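Local coordinates for protein hydroxylase (Rhodococcus sp., PDB 2OR0) that is a putative flavin-dependent hydroxylase of the acyl-CoA dehydrogenase superfamily, probably inserting one oxygen atom into its substrate at the expense of reduced flavin, at residues A[135-141]-A[167-172]; A[185-191]-A[214-219]; A[263-267]-A[305-309]; A[82-86]-A[309-313]; A[48-54]-A[158-162]. All blocks are in the same frame, centred on the assembly; numbering follows the deposited sequence. Where two conformers were deposited one is given.

Interaction 1: residues A[135-141]-A[167-172]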
# COMPACT_ATOMS: atom_id res chain seq x y z
N PRO A 135 8.17 -12.45 -5.37
CA PRO A 135 9.36 -13.31 -5.28
C PRO A 135 10.09 -13.43 -6.63
O PRO A 135 10.25 -14.55 -7.16
CB PRO A 135 8.76 -14.64 -4.86
CG PRO A 135 7.42 -14.65 -5.49
CD PRO A 135 6.93 -13.23 -5.45
N MSE A 136 10.56 -12.29 -7.13
CA MSE A 136 11.14 -12.17 -8.46
C MSE A 136 12.62 -12.55 -8.52
O MSE A 136 13.24 -12.56 -9.58
CB MSE A 136 10.94 -10.75 -9.01
CG MSE A 136 9.54 -10.49 -9.58
SE MSE A 136 8.90 -12.04 -10.58
CE MSE A 136 7.56 -12.70 -9.30
N GLY A 137 13.20 -12.87 -7.37
CA GLY A 137 14.63 -13.17 -7.33
C GLY A 137 14.96 -14.59 -6.95
O GLY A 137 14.07 -15.38 -6.60
N VAL A 138 16.25 -14.93 -7.03
CA VAL A 138 16.74 -16.26 -6.63
C VAL A 138 17.82 -16.09 -5.57
O VAL A 138 18.83 -15.41 -5.79
CB VAL A 138 17.25 -17.10 -7.85
CG1 VAL A 138 17.83 -18.45 -7.38
CG2 VAL A 138 16.12 -17.32 -8.88
N ALA A 139 17.58 -16.70 -4.40
CA ALA A 139 18.51 -16.71 -3.28
C ALA A 139 19.23 -18.07 -3.23
O ALA A 139 18.59 -19.11 -3.00
CB ALA A 139 17.76 -16.42 -1.94
N THR A 140 20.54 -18.07 -3.48
CA THR A 140 21.35 -19.29 -3.36
C THR A 140 21.90 -19.40 -1.95
O THR A 140 22.63 -18.50 -1.50
CB THR A 140 22.54 -19.29 -4.40
OG1 THR A 140 22.01 -19.19 -5.73
CG2 THR A 140 23.35 -20.59 -4.27
N PRO A 141 21.54 -20.48 -1.23
CA PRO A 141 22.08 -20.67 0.12
C PRO A 141 23.58 -20.88 0.09
O PRO A 141 24.07 -21.77 -0.64
CB PRO A 141 21.40 -21.94 0.62
CG PRO A 141 20.29 -22.22 -0.34
CD PRO A 141 20.65 -21.58 -1.63
N GLY A 167 11.14 -10.07 -2.23
CA GLY A 167 10.83 -11.50 -2.20
C GLY A 167 11.82 -12.28 -3.06
O GLY A 167 12.33 -11.78 -4.06
N ALA A 168 12.09 -13.52 -2.68
CA ALA A 168 12.95 -14.38 -3.47
C ALA A 168 12.58 -15.83 -3.25
O ALA A 168 12.14 -16.21 -2.16
CB ALA A 168 14.40 -14.15 -3.12
N MSE A 169 12.74 -16.63 -4.29
CA MSE A 169 12.67 -18.09 -4.15
C MSE A 169 14.06 -18.61 -3.78
O MSE A 169 15.06 -18.03 -4.16
CB MSE A 169 12.19 -18.75 -5.43
CG MSE A 169 10.88 -18.20 -6.00
SE MSE A 169 9.36 -18.34 -4.76
CE MSE A 169 9.15 -20.28 -4.66
N VAL A 170 14.10 -19.73 -3.06
CA VAL A 170 15.38 -20.32 -2.65
C VAL A 170 15.75 -21.43 -3.62
O VAL A 170 14.96 -22.33 -3.86
CB VAL A 170 15.35 -20.83 -1.18
CG1 VAL A 170 16.65 -21.59 -0.82
CG2 VAL A 170 15.17 -19.65 -0.20
N GLY A 171 16.95 -21.33 -4.19
CA GLY A 171 17.49 -22.40 -5.03
C GLY A 171 18.07 -23.58 -4.25
O GLY A 171 17.91 -23.68 -3.02
N ASP A 172 18.75 -24.47 -4.97
CA ASP A 172 19.38 -25.65 -4.37
C ASP A 172 20.85 -25.39 -3.99
O ASP A 172 21.16 -25.17 -2.81
CB ASP A 172 19.27 -26.84 -5.34
CG ASP A 172 17.87 -26.96 -5.93
OD1 ASP A 172 16.90 -26.80 -5.15
OD2 ASP A 172 17.75 -27.19 -7.16
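Ala139 bonds through both its N-H and its C=O to segment 167-172, to Met169 and to Gly171 just past the strand. Its N-H points almost straight at Met169 O (Ala139 N to Met169 O 2.9 Å, 178° at the hydrogen), and its own carbonyl accepts from Gly171 N at 3.0 Å. One step earlier Met169 N donates to Gly137 O at 2.9 Å. Through these three bonds the strands pair in parallel register, twisted by 50°, with Val138 beside Met169 and Ala139 beside Val170. The buried face is closely packed, of small groups: Ala139 CB lies 4.2 Å from Ala168 CB, with Val170 CG2 at its margin. Leu148 packs on both alanines and Leu183 on Ala139 and Val170. At the far end the Pro141 ring slants across Val170, its CG 3.7 Å from Val170 CG1, the methyl that a chi1 of 173° sets anti to the backbone N. The other face is looser and open to solvent. There Val138 and the selenomethionine Met169 stand exposed; the Met169 chain folds back at chi2 and chi3, and its selenium rests 3.7 Å from Pro135 CB. Backbone bonds from Val138 to Lys149 and from Ala168 to Leu183 extend the pairing outward on both sides. Two parallel strands between antiparallel neighbours make this a piece of the mixed beta-sheet domain expected for the acyl-CoA dehydrogenase fold.

Interaction 2: residues A[185-191]-A[214-219]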
# COMPACT_ATOMS: atom_id res chain seq x y z
N VAL A 185 13.89 -10.68 1.99
CA VAL A 185 15.31 -10.38 2.23
C VAL A 185 15.52 -8.87 2.29
O VAL A 185 14.84 -8.11 1.59
CB VAL A 185 16.24 -11.03 1.13
CG1 VAL A 185 16.10 -12.54 1.12
CG2 VAL A 185 15.93 -10.46 -0.28
N ILE A 186 16.44 -8.42 3.14
CA ILE A 186 16.72 -6.99 3.27
C ILE A 186 18.11 -6.68 2.69
O ILE A 186 19.09 -7.37 3.03
CB ILE A 186 16.61 -6.51 4.74
CG1 ILE A 186 15.17 -6.64 5.25
CG2 ILE A 186 17.07 -5.07 4.90
CD1 ILE A 186 15.03 -7.70 6.33
N LEU A 187 18.19 -5.67 1.82
CA LEU A 187 19.46 -5.26 1.17
C LEU A 187 19.64 -3.77 1.28
O LEU A 187 18.67 -3.03 1.13
CB LEU A 187 19.46 -5.60 -0.33
CG LEU A 187 19.69 -7.04 -0.79
CD1 LEU A 187 18.47 -7.89 -0.52
CD2 LEU A 187 20.01 -7.06 -2.27
N PRO A 188 20.87 -3.32 1.56
CA PRO A 188 21.16 -1.89 1.51
C PRO A 188 21.23 -1.45 0.04
O PRO A 188 21.49 -2.29 -0.83
CB PRO A 188 22.54 -1.79 2.16
CG PRO A 188 23.16 -3.14 1.97
CD PRO A 188 22.04 -4.12 1.98
N ARG A 189 21.00 -0.15 -0.22
CA ARG A 189 20.92 0.38 -1.58
C ARG A 189 22.23 0.19 -2.34
O ARG A 189 22.27 0.09 -3.57
CB ARG A 189 20.54 1.87 -1.57
CG ARG A 189 20.43 2.48 -2.95
CD ARG A 189 19.27 3.41 -3.06
NE ARG A 189 19.54 4.45 -4.04
CZ ARG A 189 18.83 5.57 -4.16
NH1 ARG A 189 17.79 5.81 -3.37
NH2 ARG A 189 19.16 6.46 -5.09
N THR A 190 23.31 0.15 -1.57
CA THR A 190 24.63 -0.16 -2.08
C THR A 190 24.70 -1.52 -2.81
O THR A 190 25.56 -1.72 -3.69
CB THR A 190 25.65 -0.07 -0.91
OG1 THR A 190 26.92 0.31 -1.46
CG2 THR A 190 25.76 -1.38 -0.16
N ASP A 191 23.80 -2.43 -2.45
CA ASP A 191 23.81 -3.77 -3.02
C ASP A 191 22.82 -4.01 -4.16
O ASP A 191 22.65 -5.15 -4.58
CB ASP A 191 23.61 -4.81 -1.92
CG ASP A 191 24.87 -5.01 -1.04
OD1 ASP A 191 25.95 -4.47 -1.39
OD2 ASP A 191 24.77 -5.71 -0.01
N VAL A 214 19.53 -6.98 -9.04
CA VAL A 214 20.63 -7.50 -8.22
C VAL A 214 21.40 -8.54 -9.04
O VAL A 214 20.80 -9.49 -9.56
CB VAL A 214 20.09 -8.09 -6.86
CG1 VAL A 214 21.25 -8.60 -5.99
CG2 VAL A 214 19.30 -7.03 -6.07
N ASP A 215 22.72 -8.36 -9.16
CA ASP A 215 23.58 -9.28 -9.94
C ASP A 215 24.12 -10.47 -9.12
O ASP A 215 24.32 -11.57 -9.68
CB ASP A 215 24.76 -8.53 -10.59
CG ASP A 215 24.37 -7.80 -11.86
OD1 ASP A 215 23.28 -8.10 -12.40
OD2 ASP A 215 25.13 -6.91 -12.32
N GLY A 216 24.33 -10.26 -7.82
CA GLY A 216 24.79 -11.32 -6.91
C GLY A 216 25.27 -10.68 -5.61
O GLY A 216 26.48 -10.48 -5.39
N ALA A 217 24.29 -10.33 -4.76
CA ALA A 217 24.53 -9.70 -3.48
C ALA A 217 24.41 -10.73 -2.38
O ALA A 217 23.44 -11.49 -2.33
CB ALA A 217 23.54 -8.58 -3.26
N PHE A 218 25.41 -10.75 -1.50
CA PHE A 218 25.35 -11.62 -0.34
C PHE A 218 24.38 -11.02 0.69
O PHE A 218 24.49 -9.84 1.03
CB PHE A 218 26.73 -11.79 0.31
CG PHE A 218 26.69 -12.50 1.64
CD1 PHE A 218 26.39 -13.85 1.71
CD2 PHE A 218 26.92 -11.79 2.83
CE1 PHE A 218 26.34 -14.52 2.95
CE2 PHE A 218 26.87 -12.45 4.06
CZ PHE A 218 26.58 -13.79 4.12
N VAL A 219 23.46 -11.86 1.17
CA VAL A 219 22.50 -11.46 2.20
C VAL A 219 22.65 -12.41 3.41
O VAL A 219 22.35 -13.60 3.31
CB VAL A 219 21.02 -11.47 1.67
CG1 VAL A 219 20.05 -11.02 2.78
CG2 VAL A 219 20.86 -10.56 0.42
O HOH W 1 22.94 -7.71 0.59
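Leu187 and Val219 meet in the hydrophobic interior of the beta domain, the part of the acyl-CoA dehydrogenase fold that lies between helical regions. The strands 185-188 and 217-219 pass each other 8.1 Å apart at 127°, with no direct hydrogen bond between the two segments, so side chains do most of the joining. Leu187 leaves its strand with CB directed toward the other segment, and a chi1 of -76° keeps CG beside the backbone N. CG comes within 3.9 Å of Val219 CG2. From there the leucine forks: CD1 continues against that same valine methyl, Val219 CG2, at 3.7 Å, the two side chains crossing nearly at right angles. CD2 turns to the residues before it, meeting Val214 CG2 tip to tip at 3.9 Å and also touching Ala217 CB. CD1 thus serves Val219, and CD2 the pair Val214 and Ala217. The second methyl of Val219, CG1, reaches back over the strand to Ile186 O and Val185 CB.

Between Val214 and Ala217 the chain turns a corner, and Gly216 and Ala217 both face Leu148 as a classic beta bulge. Leu148 also packs on Val185 and Leu187, so strand 145-155 backs this hydrophobic cluster. Past Pro188, a 3-10 turn closed by Asp191 N on Pro188 O brings Asp191 alongside, its CB 4.0 Å from Ala217 CB. Polar contact there is made through one water, which donates to Asp191 OD2 at 2.8 Å and to Phe218 O at 2.7 Å.

Interaction 3: residues A[263-267]-A[305-309]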
# COMPACT_ATOMS: atom_id res chain seq x y z
N ILE A 263 -8.57 3.72 -2.05
CA ILE A 263 -9.78 4.34 -1.56
C ILE A 263 -9.66 5.86 -1.43
O ILE A 263 -10.53 6.57 -1.91
CB ILE A 263 -10.33 3.65 -0.27
CG1 ILE A 263 -10.74 2.20 -0.63
CG2 ILE A 263 -11.55 4.41 0.23
CD1 ILE A 263 -11.01 1.25 0.58
N GLY A 264 -8.60 6.34 -0.80
CA GLY A 264 -8.37 7.77 -0.65
C GLY A 264 -8.15 8.48 -1.97
O GLY A 264 -8.55 9.65 -2.14
N ILE A 265 -7.52 7.79 -2.92
CA ILE A 265 -7.40 8.35 -4.26
C ILE A 265 -8.79 8.61 -4.87
O ILE A 265 -9.02 9.64 -5.46
CB ILE A 265 -6.52 7.46 -5.22
CG1 ILE A 265 -5.05 7.56 -4.81
CG2 ILE A 265 -6.70 7.88 -6.68
CD1 ILE A 265 -4.17 6.33 -5.25
N THR A 266 -9.70 7.67 -4.73
CA THR A 266 -11.03 7.85 -5.32
C THR A 266 -11.80 8.93 -4.58
O THR A 266 -12.59 9.63 -5.19
CB THR A 266 -11.84 6.54 -5.39
OG1 THR A 266 -12.16 6.06 -4.07
CG2 THR A 266 -11.05 5.47 -6.17
N GLU A 267 -11.52 9.10 -3.29
CA GLU A 267 -12.08 10.19 -2.50
C GLU A 267 -11.55 11.56 -2.96
O GLU A 267 -12.31 12.52 -3.07
CB GLU A 267 -11.81 9.95 -1.01
CG GLU A 267 -12.73 8.91 -0.39
CD GLU A 267 -12.36 8.51 1.04
OE1 GLU A 267 -11.27 8.86 1.54
OE2 GLU A 267 -13.19 7.80 1.66
N ILE A 305 -18.03 4.46 -2.56
CA ILE A 305 -16.71 4.78 -2.04
C ILE A 305 -16.71 4.74 -0.51
O ILE A 305 -15.78 4.21 0.12
CB ILE A 305 -16.24 6.18 -2.56
CG1 ILE A 305 -15.99 6.14 -4.11
CG2 ILE A 305 -15.01 6.68 -1.78
CD1 ILE A 305 -15.78 7.53 -4.74
N ASN A 306 -17.76 5.28 0.12
CA ASN A 306 -17.86 5.19 1.60
C ASN A 306 -17.96 3.73 2.04
O ASN A 306 -17.30 3.36 2.99
CB ASN A 306 -19.04 5.97 2.19
CG ASN A 306 -19.24 5.67 3.67
OD1 ASN A 306 -20.01 4.78 4.05
ND2 ASN A 306 -18.47 6.33 4.49
N ALA A 307 -18.77 2.92 1.34
CA ALA A 307 -18.89 1.51 1.68
C ALA A 307 -17.52 0.80 1.68
O ALA A 307 -17.29 -0.11 2.50
CB ALA A 307 -19.87 0.78 0.80
N SER A 308 -16.62 1.24 0.80
CA SER A 308 -15.28 0.63 0.72
C SER A 308 -14.42 1.03 1.90
O SER A 308 -13.76 0.16 2.51
CB SER A 308 -14.57 1.02 -0.58
OG SER A 308 -15.26 0.48 -1.71
N ARG A 309 -14.40 2.33 2.20
CA ARG A 309 -13.65 2.86 3.34
C ARG A 309 -14.04 2.12 4.64
O ARG A 309 -13.17 1.59 5.33
CB ARG A 309 -13.89 4.37 3.49
CG ARG A 309 -13.44 4.95 4.87
CD ARG A 309 -13.87 6.42 5.03
NE ARG A 309 -12.90 7.35 4.41
CZ ARG A 309 -11.92 7.96 5.07
NH1 ARG A 309 -11.78 7.77 6.38
NH2 ARG A 309 -11.09 8.77 4.42
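The guanidinium of Arg309 and the carboxylate of Glu267 lie nearly in one plane, 14° apart, and meet edge to edge. The arginine uses its side-on edge: NE donates to Glu267 OE2 at 2.8 Å and 177°, on the syn lone pair, while NH2 donates to Glu267 OE1 at 2.9 Å. Two parallel bonds to two oxygens fix the rotation of both groups and should favour the ionised pair. The selenium of Met86, from helix 78-91, sits over one face of the guanidinium. Arg309 gets there by a bend: its CB does not point at the partner helix, but a chi3 of -84° swings the NE end across to the glutamate, which arrives extended and at about a right angle.

The two segments belong to helices 250-277 and 292-324, antiparallel members of the helical bundle in the C-terminal domain of the acyl-CoA dehydrogenase family. Their local axes are 10.0 Å apart. Beneath the salt bridge the interface is mostly apolar. Ile305 runs past Glu267 and Thr266 in the opposite sense, its CG2 3.5 Å from Glu267 CG and 3.7 Å from Thr266 OG1. That hydroxyl is turned back to its own helix, donating to Ile263 O at 2.8 Å, a carbonyl that also accepts from Glu267 N. Ile263 fills the other end: CD1 rests 3.5 Å from Ser308 O, and CG2 packs on Arg309 CB. Ser308 turns its OG to Ala344 O and Arg347 of helix 331-356, the helix that adds Ala344, Ala348 and Ala351 to this buried seam.

Interaction 4: residues A[82-86]-A[309-313]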
# COMPACT_ATOMS: atom_id res chain seq x y z
N ALA A 82 -4.79 3.28 8.35
CA ALA A 82 -5.62 3.26 7.16
C ALA A 82 -6.17 4.66 6.86
O ALA A 82 -6.08 5.13 5.72
CB ALA A 82 -6.73 2.25 7.30
N GLU A 83 -6.69 5.34 7.88
CA GLU A 83 -7.28 6.66 7.68
C GLU A 83 -6.26 7.71 7.29
O GLU A 83 -6.59 8.63 6.51
CB GLU A 83 -8.05 7.11 8.95
CG GLU A 83 -9.36 6.31 9.18
CD GLU A 83 -10.03 6.58 10.56
OE1 GLU A 83 -9.43 7.21 11.46
OE2 GLU A 83 -11.17 6.10 10.75
N THR A 84 -5.05 7.59 7.83
CA THR A 84 -3.99 8.54 7.48
C THR A 84 -3.57 8.39 6.01
O THR A 84 -3.43 9.38 5.30
CB THR A 84 -2.75 8.40 8.41
OG1 THR A 84 -3.19 8.38 9.79
CG2 THR A 84 -1.80 9.57 8.17
N VAL A 85 -3.36 7.15 5.57
CA VAL A 85 -3.07 6.86 4.16
C VAL A 85 -4.18 7.44 3.25
O VAL A 85 -3.88 8.18 2.30
CB VAL A 85 -2.95 5.35 3.94
CG1 VAL A 85 -2.86 5.00 2.44
CG2 VAL A 85 -1.72 4.79 4.69
N MSE A 86 -5.44 7.13 3.57
CA MSE A 86 -6.55 7.68 2.81
C MSE A 86 -6.50 9.19 2.79
O MSE A 86 -6.78 9.78 1.77
CB MSE A 86 -7.89 7.22 3.38
CG MSE A 86 -8.18 5.78 3.19
SE MSE A 86 -9.86 5.29 4.09
CE MSE A 86 -9.80 3.38 3.99
N ARG A 309 -14.40 2.33 2.20
CA ARG A 309 -13.65 2.86 3.34
C ARG A 309 -14.04 2.12 4.64
O ARG A 309 -13.17 1.59 5.33
CB ARG A 309 -13.89 4.37 3.49
CG ARG A 309 -13.44 4.95 4.87
CD ARG A 309 -13.87 6.42 5.03
NE ARG A 309 -12.90 7.35 4.41
CZ ARG A 309 -11.92 7.96 5.07
NH1 ARG A 309 -11.78 7.77 6.38
NH2 ARG A 309 -11.09 8.77 4.42
N VAL A 310 -15.34 2.04 4.93
CA VAL A 310 -15.81 1.47 6.20
C VAL A 310 -15.57 -0.02 6.26
O VAL A 310 -15.15 -0.53 7.30
CB VAL A 310 -17.32 1.80 6.54
CG1 VAL A 310 -17.57 3.33 6.46
CG2 VAL A 310 -18.26 1.08 5.64
N SER A 311 -15.80 -0.71 5.14
CA SER A 311 -15.58 -2.15 5.06
C SER A 311 -14.16 -2.58 5.32
O SER A 311 -13.92 -3.52 6.06
CB SER A 311 -15.99 -2.67 3.68
OG SER A 311 -17.38 -2.63 3.62
N LEU A 312 -13.23 -1.91 4.66
CA LEU A 312 -11.80 -2.21 4.79
C LEU A 312 -11.34 -2.05 6.25
O LEU A 312 -10.62 -2.90 6.82
CB LEU A 312 -10.96 -1.27 3.89
CG LEU A 312 -9.44 -1.50 3.92
CD1 LEU A 312 -8.97 -2.82 3.31
CD2 LEU A 312 -8.68 -0.34 3.29
N ILE A 313 -11.74 -0.93 6.83
CA ILE A 313 -11.34 -0.57 8.18
C ILE A 313 -11.99 -1.48 9.23
O ILE A 313 -11.36 -1.83 10.23
CB ILE A 313 -11.57 0.93 8.43
CG1 ILE A 313 -10.80 1.76 7.39
CG2 ILE A 313 -11.09 1.36 9.84
CD1 ILE A 313 -10.88 3.30 7.66
O HOH W 2 -9.10 9.55 6.24
O HOH W 3 -12.84 6.24 8.62
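Arg309 offers the flat of its guanidinium to Met86, whose selenium stands over the centre of the group, 3.5 Å from Arg309 CZ. The selenomethionine chain is extended beyond CG (chi2 176°, chi3 -169°) and crosses the arginine obliquely; Met86 CB also lies near Arg309 NH2. While the NE side is salt-bridged to Glu267, two waters lie in plane at the edge. One accepts from Arg309 NH2 at 2.8 Å and donates to Glu83 O; the other accepts from NH1 and donates to Glu83 OE2 at 2.7 Å. The carboxylate of Glu83 meets the arginine through water, while its direct salt bridge goes to Arg79. With the helices 78-91 and 292-324 running antiparallel at 145°, local axes 11.5 Å apart, this contact packs an N-terminal helix against the C-terminal helical bundle of the acyl-CoA dehydrogenase fold. Next, Leu312 sends CD2 to Met86 CE at 3.9 Å and also meets Leu256 and Ile263 of helix 250-277. Ile313 then reaches out to Met86 tip to tip, CD1 lying 3.8 Å from CE. The same CD1 touches Glu83 CG at 3.7 Å, and Ile313 CG1 packs on Ala82 CB at 4.1 Å.

Interaction 5: residues A[48-54]-A[158-162]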
# COMPACT_ATOMS: atom_id res chain seq x y z
N ARG A 48 8.52 10.59 -10.22
CA ARG A 48 9.32 10.39 -9.02
C ARG A 48 8.89 11.49 -8.06
O ARG A 48 8.76 12.63 -8.47
CB ARG A 48 10.81 10.56 -9.40
CG ARG A 48 11.80 10.75 -8.25
CD ARG A 48 13.07 11.49 -8.73
NE ARG A 48 14.17 11.39 -7.77
CZ ARG A 48 14.32 12.15 -6.68
NH1 ARG A 48 13.44 13.10 -6.37
NH2 ARG A 48 15.39 11.94 -5.89
N LEU A 49 8.65 11.15 -6.80
CA LEU A 49 8.32 12.19 -5.82
C LEU A 49 9.47 13.19 -5.78
O LEU A 49 10.63 12.79 -5.66
CB LEU A 49 8.11 11.62 -4.41
CG LEU A 49 6.90 10.73 -4.10
CD1 LEU A 49 6.94 10.21 -2.69
CD2 LEU A 49 5.57 11.48 -4.34
N THR A 50 9.15 14.47 -5.89
CA THR A 50 10.15 15.51 -5.70
C THR A 50 10.74 15.36 -4.28
O THR A 50 10.14 14.72 -3.42
CB THR A 50 9.55 16.95 -5.84
OG1 THR A 50 8.69 17.21 -4.72
CG2 THR A 50 8.74 17.11 -7.13
N ASP A 51 11.92 15.93 -4.06
CA ASP A 51 12.54 15.90 -2.73
C ASP A 51 11.64 16.61 -1.71
O ASP A 51 11.45 16.12 -0.58
CB ASP A 51 13.94 16.51 -2.76
CG ASP A 51 14.99 15.60 -3.45
OD1 ASP A 51 14.75 14.38 -3.69
OD2 ASP A 51 16.08 16.15 -3.75
N ALA A 52 11.05 17.73 -2.11
CA ALA A 52 10.08 18.41 -1.26
C ALA A 52 8.85 17.54 -0.93
O ALA A 52 8.41 17.54 0.21
CB ALA A 52 9.66 19.78 -1.85
N ALA A 53 8.34 16.77 -1.90
CA ALA A 53 7.20 15.87 -1.63
C ALA A 53 7.55 14.76 -0.65
O ALA A 53 6.78 14.47 0.26
CB ALA A 53 6.61 15.29 -2.93
N ALA A 54 8.72 14.13 -0.86
CA ALA A 54 9.21 13.09 0.05
C ALA A 54 9.47 13.67 1.44
O ALA A 54 9.18 13.01 2.45
CB ALA A 54 10.48 12.47 -0.50
N THR A 158 11.21 4.23 -4.53
CA THR A 158 12.55 3.64 -4.39
C THR A 158 13.72 4.63 -4.35
O THR A 158 14.69 4.39 -3.62
CB THR A 158 12.78 2.49 -5.42
OG1 THR A 158 13.77 1.59 -4.93
CG2 THR A 158 13.17 3.01 -6.81
N ASP A 159 13.62 5.73 -5.10
CA ASP A 159 14.65 6.78 -5.09
C ASP A 159 14.85 7.39 -3.70
O ASP A 159 15.87 8.03 -3.44
CB ASP A 159 14.29 7.91 -6.07
CG ASP A 159 14.33 7.45 -7.52
OD1 ASP A 159 15.40 6.99 -7.97
OD2 ASP A 159 13.29 7.54 -8.22
N HIS A 160 13.86 7.21 -2.82
CA HIS A 160 13.88 7.85 -1.51
C HIS A 160 14.15 6.85 -0.38
O HIS A 160 14.10 7.19 0.81
CB HIS A 160 12.57 8.61 -1.30
CG HIS A 160 12.36 9.72 -2.28
ND1 HIS A 160 13.08 10.90 -2.21
CD2 HIS A 160 11.54 9.83 -3.35
CE1 HIS A 160 12.70 11.70 -3.20
NE2 HIS A 160 11.77 11.07 -3.90
N CYS A 161 14.46 5.62 -0.77
CA CYS A 161 14.71 4.53 0.15
C CYS A 161 16.19 4.14 0.14
O CYS A 161 16.86 4.24 -0.89
CB CYS A 161 13.84 3.32 -0.20
SG CYS A 161 12.03 3.64 -0.10
N GLN A 162 16.68 3.69 1.30
CA GLN A 162 18.09 3.32 1.47
C GLN A 162 18.27 1.82 1.68
O GLN A 162 19.39 1.33 1.77
CB GLN A 162 18.74 4.15 2.58
CG GLN A 162 19.08 5.61 2.14
CD GLN A 162 19.96 5.67 0.87
OE1 GLN A 162 21.04 5.04 0.80
NE2 GLN A 162 19.52 6.44 -0.13
O HOH W 4 17.54 9.55 -5.37
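His160 presents one ring edge to Leu49 O and Asp51 OD1 while a methyl sits on its face. NE2 donates to Leu49 O at 2.7 Å, coming from above the carbonyl plane, yet the oxygen stays close to the plane of the ring. Over that ring Ala54 CB makes a CH-pi contact, 3.6 Å from the centroid and 15° off the normal. CE1 approaches Asp51 OD1 at 3.4 Å, with the carboxylate turned almost perpendicular, 81°, to the ring. The guanidinium of Arg48 is steeply inclined to the ring: His160 NE2 lies over one of its faces, displaced toward the rim. Extended from CG to NE, with chi1 165°, Arg48 reaches past Asp159 to a salt bridge with Asp51, NH1 donating to OD1 at 3.2 Å from above the carboxylate plane. Asp159 OD2 completes a salt-bridge network by a long charge contact with Arg48 NE, 4.0 Å, well out of the guanidinium plane; its stronger partner is Lys210. A water accepts from Arg48 NH2 and donates to Asp159 O. Thr50 is the N-cap of helix 51-60, its OG1 accepting from Ala53 N at 2.9 Å. The contact fastens the start of helix 51-60 to the 3-10 turn between strands 145-155 and 163-170, with Leu49 packed on helix 93-102 and Thr50 OG1 bonded to Gln39 of helix 33-46.

How the interactions relate
Interactions 3 and 4 form one continuous helical core: their centres are 8 Å apart, Arg309 belongs to both, and Ile263 CD1 lies 3.9 Å from Leu312 CD2. Interactions 1 and 2 sit across the chain's centre from them, in the beta domain, 34 to 37 Å away centre to centre. The centres of those two are 12 Å apart, linked by neighbouring strands 163-170 and 182-188. Interaction 5 joins the beta domain to an N-terminal helix and touches interaction 2 directly, where Arg189 NH1 is 2.9 Å from Asp159 O. In relatives of this fold the flavin lies between the beta domain and the C-terminal helices; no contact here can be assigned to such a site.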